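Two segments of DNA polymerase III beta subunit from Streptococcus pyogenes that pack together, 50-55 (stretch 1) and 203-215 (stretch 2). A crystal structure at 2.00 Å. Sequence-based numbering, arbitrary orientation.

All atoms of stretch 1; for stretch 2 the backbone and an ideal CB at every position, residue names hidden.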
ATOM      1  N   GLY A  50      -3.285  19.777  15.450  1.00 26.82           N
ATOM      2  CA  GLY A  50      -3.999  21.024  15.237  1.00 32.34           C
ATOM      3  C   GLY A  50      -5.500  20.852  15.040  1.00 33.22           C
ATOM      4  O   GLY A  50      -6.263  21.798  15.224  1.00 33.80           O
ATOM      5  N   GLN A  51      -5.927  19.651  14.661  1.00 33.83           N
ATOM      6  CA  GLN A  51      -7.347  19.371  14.453  1.00 34.90           C
ATOM      7  C   GLN A  51      -7.833  18.471  15.595  1.00 35.25           C
ATOM      8  O   GLN A  51      -8.865  18.751  16.220  1.00 35.91           O
ATOM      9  CB  GLN A  51      -7.556  18.673  13.105  1.00 37.36           C
ATOM     10  CG  GLN A  51      -8.983  18.732  12.558  1.00 43.52           C
ATOM     11  CD  GLN A  51      -9.358  20.113  12.039  1.00 45.43           C
ATOM     12  OE1 GLN A  51      -8.703  20.651  11.148  1.00 50.55           O
ATOM     13  NE2 GLN A  51     -10.413  20.689  12.590  1.00 46.38           N
ATOM     14  N   ILE A  52      -7.091  17.393  15.858  1.00 30.35           N
ATOM     15  CA  ILE A  52      -7.425  16.477  16.947  1.00 28.93           C
ATOM     16  C   ILE A  52      -6.239  16.308  17.885  1.00 30.64           C
ATOM     17  O   ILE A  52      -5.094  16.629  17.536  1.00 28.16           O
ATOM     18  CB  ILE A  52      -7.827  15.060  16.440  1.00 28.16           C
ATOM     19  CG1 ILE A  52      -6.665  14.417  15.689  1.00 29.58           C
ATOM     20  CG2 ILE A  52      -9.049  15.142  15.533  1.00 27.05           C
ATOM     21  CD1 ILE A  52      -6.986  13.039  15.131  1.00 30.64           C
ATOM     22  N   SER A  53      -6.534  15.820  19.085  1.00 27.67           N
ATOM     23  CA  SER A  53      -5.533  15.544  20.099  1.00 28.74           C
ATOM     24  C   SER A  53      -5.954  14.243  20.763  1.00 29.48           C
ATOM     25  O   SER A  53      -7.139  14.048  21.079  1.00 30.74           O
ATOM     26  CB  SER A  53      -5.481  16.641  21.163  1.00 29.72           C
ATOM     27  OG  SER A  53      -5.033  17.871  20.619  1.00 37.59           O
ATOM     28  N   ILE A  54      -4.992  13.354  20.963  1.00 26.67           N
ATOM     29  CA  ILE A  54      -5.252  12.076  21.613  1.00 26.52           C
ATOM     30  C   ILE A  54      -4.370  11.918  22.842  1.00 26.28           C
ATOM     31  O   ILE A  54      -3.148  12.044  22.750  1.00 26.12           O
ATOM     32  CB  ILE A  54      -4.969  10.893  20.671  1.00 25.23           C
ATOM     33  CG1 ILE A  54      -5.954  10.912  19.502  1.00 25.43           C
ATOM     34  CG2 ILE A  54      -5.103   9.568  21.428  1.00 24.73           C
ATOM     35  CD1 ILE A  54      -5.678   9.843  18.481  1.00 26.50           C
ATOM     36  N   GLU A  55      -4.999  11.683  23.992  1.00 24.97           N
ATOM     37  CA  GLU A  55      -4.287  11.446  25.247  1.00 26.82           C
ATOM     38  C   GLU A  55      -4.623  10.006  25.606  1.00 27.89           C
ATOM     39  O   GLU A  55      -5.756   9.687  25.977  1.00 28.65           O
ATOM     40  CB  GLU A  55      -4.743  12.404  26.349  1.00 28.60           C
ATOM     41  CG  GLU A  55      -4.071  13.768  26.283  1.00 35.85           C
ATOM     42  CD  GLU A  55      -4.487  14.701  27.408  1.00 39.83           C
ATOM     43  OE1 GLU A  55      -4.590  14.290  28.563  1.00 41.69           O
ATOM     44  OE2 GLU A  55      -4.705  15.973  27.075  1.00 40.18           O
ATOM     45  N   UNK A 203     -18.621  18.722  13.138  1.00 34.37           N
ATOM     46  CA  UNK A 203     -17.327  18.098  13.376  1.00 34.34           C
ATOM     47  C   UNK A 203     -16.658  17.698  12.071  1.00 32.70           C
ATOM     48  O   UNK A 203     -17.252  16.988  11.251  1.00 30.76           O
ATOM     49  CB  UNK A 203     -17.485  16.875  14.281  1.00 34.34           C
ATOM     50  N   UNK A 204     -15.407  18.145  11.861  1.00 31.54           N
ATOM     51  CA  UNK A 204     -14.658  17.825  10.640  1.00 31.49           C
ATOM     52  C   UNK A 204     -14.752  16.326  10.398  1.00 32.45           C
ATOM     53  O   UNK A 204     -14.477  15.531  11.298  1.00 33.59           O
ATOM     54  CB  UNK A 204     -13.198  18.270  10.746  1.00 31.49           C
ATOM     55  N   UNK A 205     -15.151  15.936   9.194  1.00 32.64           N
ATOM     56  CA  UNK A 205     -15.313  14.527   8.880  1.00 34.42           C
ATOM     57  C   UNK A 205     -14.077  13.667   9.093  1.00 36.11           C
ATOM     58  O   UNK A 205     -14.188  12.518   9.531  1.00 34.69           O
ATOM     59  CB  UNK A 205     -15.762  14.391   7.424  1.00 34.42           C
ATOM     60  N   UNK A 206     -12.899  14.200   8.786  1.00 36.14           N
ATOM     61  CA  UNK A 206     -11.691  13.408   8.961  1.00 36.46           C
ATOM     62  C   UNK A 206     -11.496  13.075  10.429  1.00 33.94           C
ATOM     63  O   UNK A 206     -11.058  11.983  10.773  1.00 33.09           O
ATOM     64  CB  UNK A 206     -10.470  14.150   8.413  1.00 36.46           C
ATOM     65  N   UNK A 207     -11.829  14.024  11.292  1.00 32.64           N
ATOM     66  CA  UNK A 207     -11.686  13.826  12.722  1.00 33.59           C
ATOM     67  C   UNK A 207     -12.558  12.669  13.212  1.00 34.03           C
ATOM     68  O   UNK A 207     -12.202  11.977  14.161  1.00 32.48           O
ATOM     69  CB  UNK A 207     -12.043  15.112  13.470  1.00 33.59           C
ATOM     70  N   UNK A 208     -13.696  12.457  12.558  1.00 34.39           N
ATOM     71  CA  UNK A 208     -14.599  11.380  12.941  1.00 34.63           C
ATOM     72  C   UNK A 208     -14.060  10.029  12.488  1.00 35.28           C
ATOM     73  O   UNK A 208     -14.199   9.028  13.202  1.00 33.90           O
ATOM     74  CB  UNK A 208     -15.992  11.617  12.353  1.00 34.63           C
ATOM     75  N   UNK A 209     -13.448   9.996  11.308  1.00 34.30           N
ATOM     76  CA  UNK A 209     -12.869   8.750  10.809  1.00 35.85           C
ATOM     77  C   UNK A 209     -11.789   8.285  11.789  1.00 33.46           C
ATOM     78  O   UNK A 209     -11.622   7.089  12.023  1.00 33.58           O
ATOM     79  CB  UNK A 209     -12.292   8.934   9.404  1.00 35.85           C
ATOM     80  N   UNK A 210     -11.058   9.236  12.358  1.00 31.86           N
ATOM     81  CA  UNK A 210     -10.007   8.909  13.313  1.00 32.57           C
ATOM     82  C   UNK A 210     -10.603   8.359  14.616  1.00 31.58           C
ATOM     83  O   UNK A 210      -9.984   7.527  15.281  1.00 28.48           O
ATOM     84  CB  UNK A 210      -9.150  10.144  13.600  1.00 32.57           C
ATOM     85  N   UNK A 211     -11.797   8.826  14.979  1.00 30.74           N
ATOM     86  CA  UNK A 211     -12.466   8.343  16.186  1.00 32.06           C
ATOM     87  C   UNK A 211     -12.621   6.827  16.088  1.00 32.57           C
ATOM     88  O   UNK A 211     -12.292   6.093  17.021  1.00 32.33           O
ATOM     89  CB  UNK A 211     -13.825   9.020  16.373  1.00 32.06           C
ATOM     90  N   UNK A 212     -13.131   6.373  14.948  1.00 33.74           N
ATOM     91  CA  UNK A 212     -13.358   4.953  14.709  1.00 35.18           C
ATOM     92  C   UNK A 212     -12.082   4.133  14.776  1.00 35.28           C
ATOM     93  O   UNK A 212     -12.086   2.987  15.238  1.00 34.09           O
ATOM     94  CB  UNK A 212     -14.021   4.754  13.344  1.00 35.18           C
ATOM     95  N   UNK A 213     -10.986   4.722  14.315  1.00 34.01           N
ATOM     96  CA  UNK A 213      -9.709   4.029  14.319  1.00 35.02           C
ATOM     97  C   UNK A 213      -9.082   3.986  15.706  1.00 34.88           C
ATOM     98  O   UNK A 213      -8.395   3.027  16.048  1.00 37.84           O
ATOM     99  CB  UNK A 213      -8.748   4.699  13.335  1.00 35.02           C
ATOM    100  N   UNK A 214      -9.331   5.012  16.508  1.00 32.45           N
ATOM    101  CA  UNK A 214      -8.745   5.093  17.842  1.00 33.80           C
ATOM    102  C   UNK A 214      -9.449   4.281  18.932  1.00 34.40           C
ATOM    103  O   UNK A 214      -8.788   3.662  19.768  1.00 34.00           O
ATOM    104  CB  UNK A 214      -8.713   6.561  18.273  1.00 33.80           C
ATOM    105  N   UNK A 215     -10.779   4.303  18.943  1.00 33.03           N
ATOM    106  CA  UNK A 215     -11.525   3.550  19.942  1.00 34.41           C
ATOM    107  C   UNK A 215     -11.833   2.145  19.427  1.00 35.49           C
ATOM    108  O   UNK A 215     -12.655   1.968  18.527  1.00 35.53           O
ATOM    109  CB  UNK A 215     -12.818   4.281  20.310  1.00 34.41           C
TER

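Position 203 lies in a strand, one residue before its last, with its CA-to-CB bond sideways and nothing of stretch 1 near its ideal CB, so many residues would serve; it is Leu 203, which makes no contact here. At 204 the bond points toward stretch 1, with the end of Gln 51 close by. The phi of -49° lies where proline's ring would hold it, and the position immediately precedes a helix, though serine, aspartate or threonine would also be candidates. The residue is Pro 204. Its ring lies against the Gln 51 side chain, and its carbonyl O accepts a weak hydrogen bond from the backbone N of 207, 3.0 Å away, at the first turn.

Positions 205 and 206 have no neighbour from stretch 1 within reach of their ideal CB atoms, and helix-tolerant polar residues fit. Ser 205 and Lys 206 occupy them; the lysine's end leads away.

Position 207 is the tightest. Its ideal CB points toward the strand and already sits 3.6 Å from Ile 52 CG2, with Gln 51 CG at 4.8 Å, so glycine, alanine or serine is the natural choice. Ser 207 is found, in the m rotamer. Its OG lies 3.4 Å from both Ile 52 CG2 and Gln 51 CG, carbon atoms that cannot answer a hydroxyl, and it has no hydrogen-bond partner anywhere in the model. The fit is one of size.

Position 208 points away and 209 is out of reach, so stretch 1 constrains neither; they are Leu 208 and Arg 209.

At 210 the bond turns toward stretch 1 again, and the ideal CB is 3.9 Å from Ile 52 CD1. No charge or donor awaits it, so alanine, a flexible aliphatic residue or a long polar residue with an aliphatic stem would suit. Glu 210 takes the last course: its CG packs 3.9 Å from Ile 52 CD1, while OE1 is hydrogen-bonded elsewhere in the structure.

Positions 211, 212 and 213 have no stretch 1 atom near their ideal CB atoms, so any side chain a helix tolerates, polar or apolar, would serve. Phe 211 starts sideways and its ring leads away; Ser 212 and Ala 213 are out of reach.

Position 214 points toward Ile 54 CD1, 4.5 Å from the ideal CB. That distance leaves room for a modest apolar side chain such as valine, leucine or isoleucine. Val 214, chi1 t, brings CG2 to 3.5 Å from Ile 54 CD1, an apolar contact one helical turn beyond 210.

Position 215, the first to leave helical angles, is out of reach, so stretch 1 gives no preference; it is Phe 215.

Stretch 2, residues 203-215: LPSKSLREFSAVF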
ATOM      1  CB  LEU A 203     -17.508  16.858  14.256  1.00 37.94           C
ATOM      2  CG  LEU A 203     -16.243  16.385  14.969  1.00 40.51           C
ATOM      3  CD1 LEU A 203     -15.759  17.507  15.875  1.00 44.36           C
ATOM      4  CD2 LEU A 203     -16.524  15.146  15.792  1.00 44.29           C
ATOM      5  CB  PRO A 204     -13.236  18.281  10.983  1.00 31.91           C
ATOM      6  CG  PRO A 204     -13.460  19.413  11.908  1.00 29.43           C
ATOM      7  CD  PRO A 204     -14.567  18.899  12.809  1.00 30.80           C
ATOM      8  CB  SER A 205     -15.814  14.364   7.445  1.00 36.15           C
ATOM      9  OG  SER A 205     -14.990  15.076   6.542  1.00 42.73           O
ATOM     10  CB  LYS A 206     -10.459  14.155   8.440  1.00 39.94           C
ATOM     11  CG  LYS A 206      -9.214  13.277   8.405  1.00 42.89           C
ATOM     12  CD  LYS A 206      -8.072  13.935   7.645  1.00 47.40           C
ATOM     13  CE  LYS A 206      -7.022  12.902   7.257  1.00 49.50           C
ATOM     14  NZ  LYS A 206      -7.629  11.793   6.455  1.00 51.34           N
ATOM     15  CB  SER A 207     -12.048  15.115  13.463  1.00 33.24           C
ATOM     16  OG  SER A 207     -11.177  16.171  13.088  1.00 35.24           O
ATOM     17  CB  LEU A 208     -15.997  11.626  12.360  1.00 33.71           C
ATOM     18  CG  LEU A 208     -16.777  12.692  13.130  1.00 30.61           C
ATOM     19  CD1 LEU A 208     -18.116  12.959  12.466  1.00 32.94           C
ATOM     20  CD2 LEU A 208     -16.971  12.216  14.562  1.00 32.19           C
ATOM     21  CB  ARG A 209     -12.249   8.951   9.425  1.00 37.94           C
ATOM     22  CG  ARG A 209     -13.238   9.428   8.370  1.00 44.47           C
ATOM     23  CD  ARG A 209     -13.195   8.552   7.125  1.00 47.85           C
ATOM     24  NE  ARG A 209     -12.549   9.202   5.987  1.00 52.35           N
ATOM     25  CZ  ARG A 209     -11.241   9.440   5.883  1.00 54.13           C
ATOM     26  NH1 ARG A 209     -10.410   9.082   6.855  1.00 53.68           N
ATOM     27  NH2 ARG A 209     -10.766  10.033   4.793  1.00 53.29           N
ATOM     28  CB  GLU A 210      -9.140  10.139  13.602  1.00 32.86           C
ATOM     29  CG  GLU A 210      -8.308  10.616  12.411  1.00 39.83           C
ATOM     30  CD  GLU A 210      -7.356   9.549  11.881  1.00 42.14           C
ATOM     31  OE1 GLU A 210      -6.561   9.005  12.673  1.00 45.90           O
ATOM     32  OE2 GLU A 210      -7.398   9.256  10.667  1.00 46.02           O
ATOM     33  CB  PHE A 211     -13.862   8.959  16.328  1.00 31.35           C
ATOM     34  CG  PHE A 211     -14.687   8.343  17.434  1.00 30.80           C
ATOM     35  CD1 PHE A 211     -15.475   7.229  17.193  1.00 29.30           C
ATOM     36  CD2 PHE A 211     -14.654   8.861  18.718  1.00 29.32           C
ATOM     37  CE1 PHE A 211     -16.211   6.638  18.216  1.00 28.67           C
ATOM     38  CE2 PHE A 211     -15.389   8.276  19.748  1.00 29.72           C
ATOM     39  CZ  PHE A 211     -16.167   7.163  19.492  1.00 29.34           C
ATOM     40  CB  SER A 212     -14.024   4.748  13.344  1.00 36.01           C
ATOM     41  OG  SER A 212     -15.341   5.270  13.343  1.00 36.87           O
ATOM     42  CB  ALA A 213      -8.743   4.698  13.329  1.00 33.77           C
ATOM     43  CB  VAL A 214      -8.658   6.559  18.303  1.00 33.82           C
ATOM     44  CG1 VAL A 214      -8.034   6.634  19.685  1.00 33.83           C
ATOM     45  CG2 VAL A 214      -7.832   7.366  17.295  1.00 34.33           C
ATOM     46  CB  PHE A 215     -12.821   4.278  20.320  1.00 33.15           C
ATOM     47  CG  PHE A 215     -12.594   5.543  21.111  1.00 35.28           C
ATOM     48  CD1 PHE A 215     -12.453   5.499  22.490  1.00 33.91           C
ATOM     49  CD2 PHE A 215     -12.484   6.770  20.474  1.00 34.72           C
ATOM     50  CE1 PHE A 215     -12.206   6.647  23.221  1.00 32.23           C
ATOM     51  CE2 PHE A 215     -12.237   7.923  21.200  1.00 34.53           C
ATOM     52  CZ  PHE A 215     -12.099   7.861  22.575  1.00 34.11           C
TER
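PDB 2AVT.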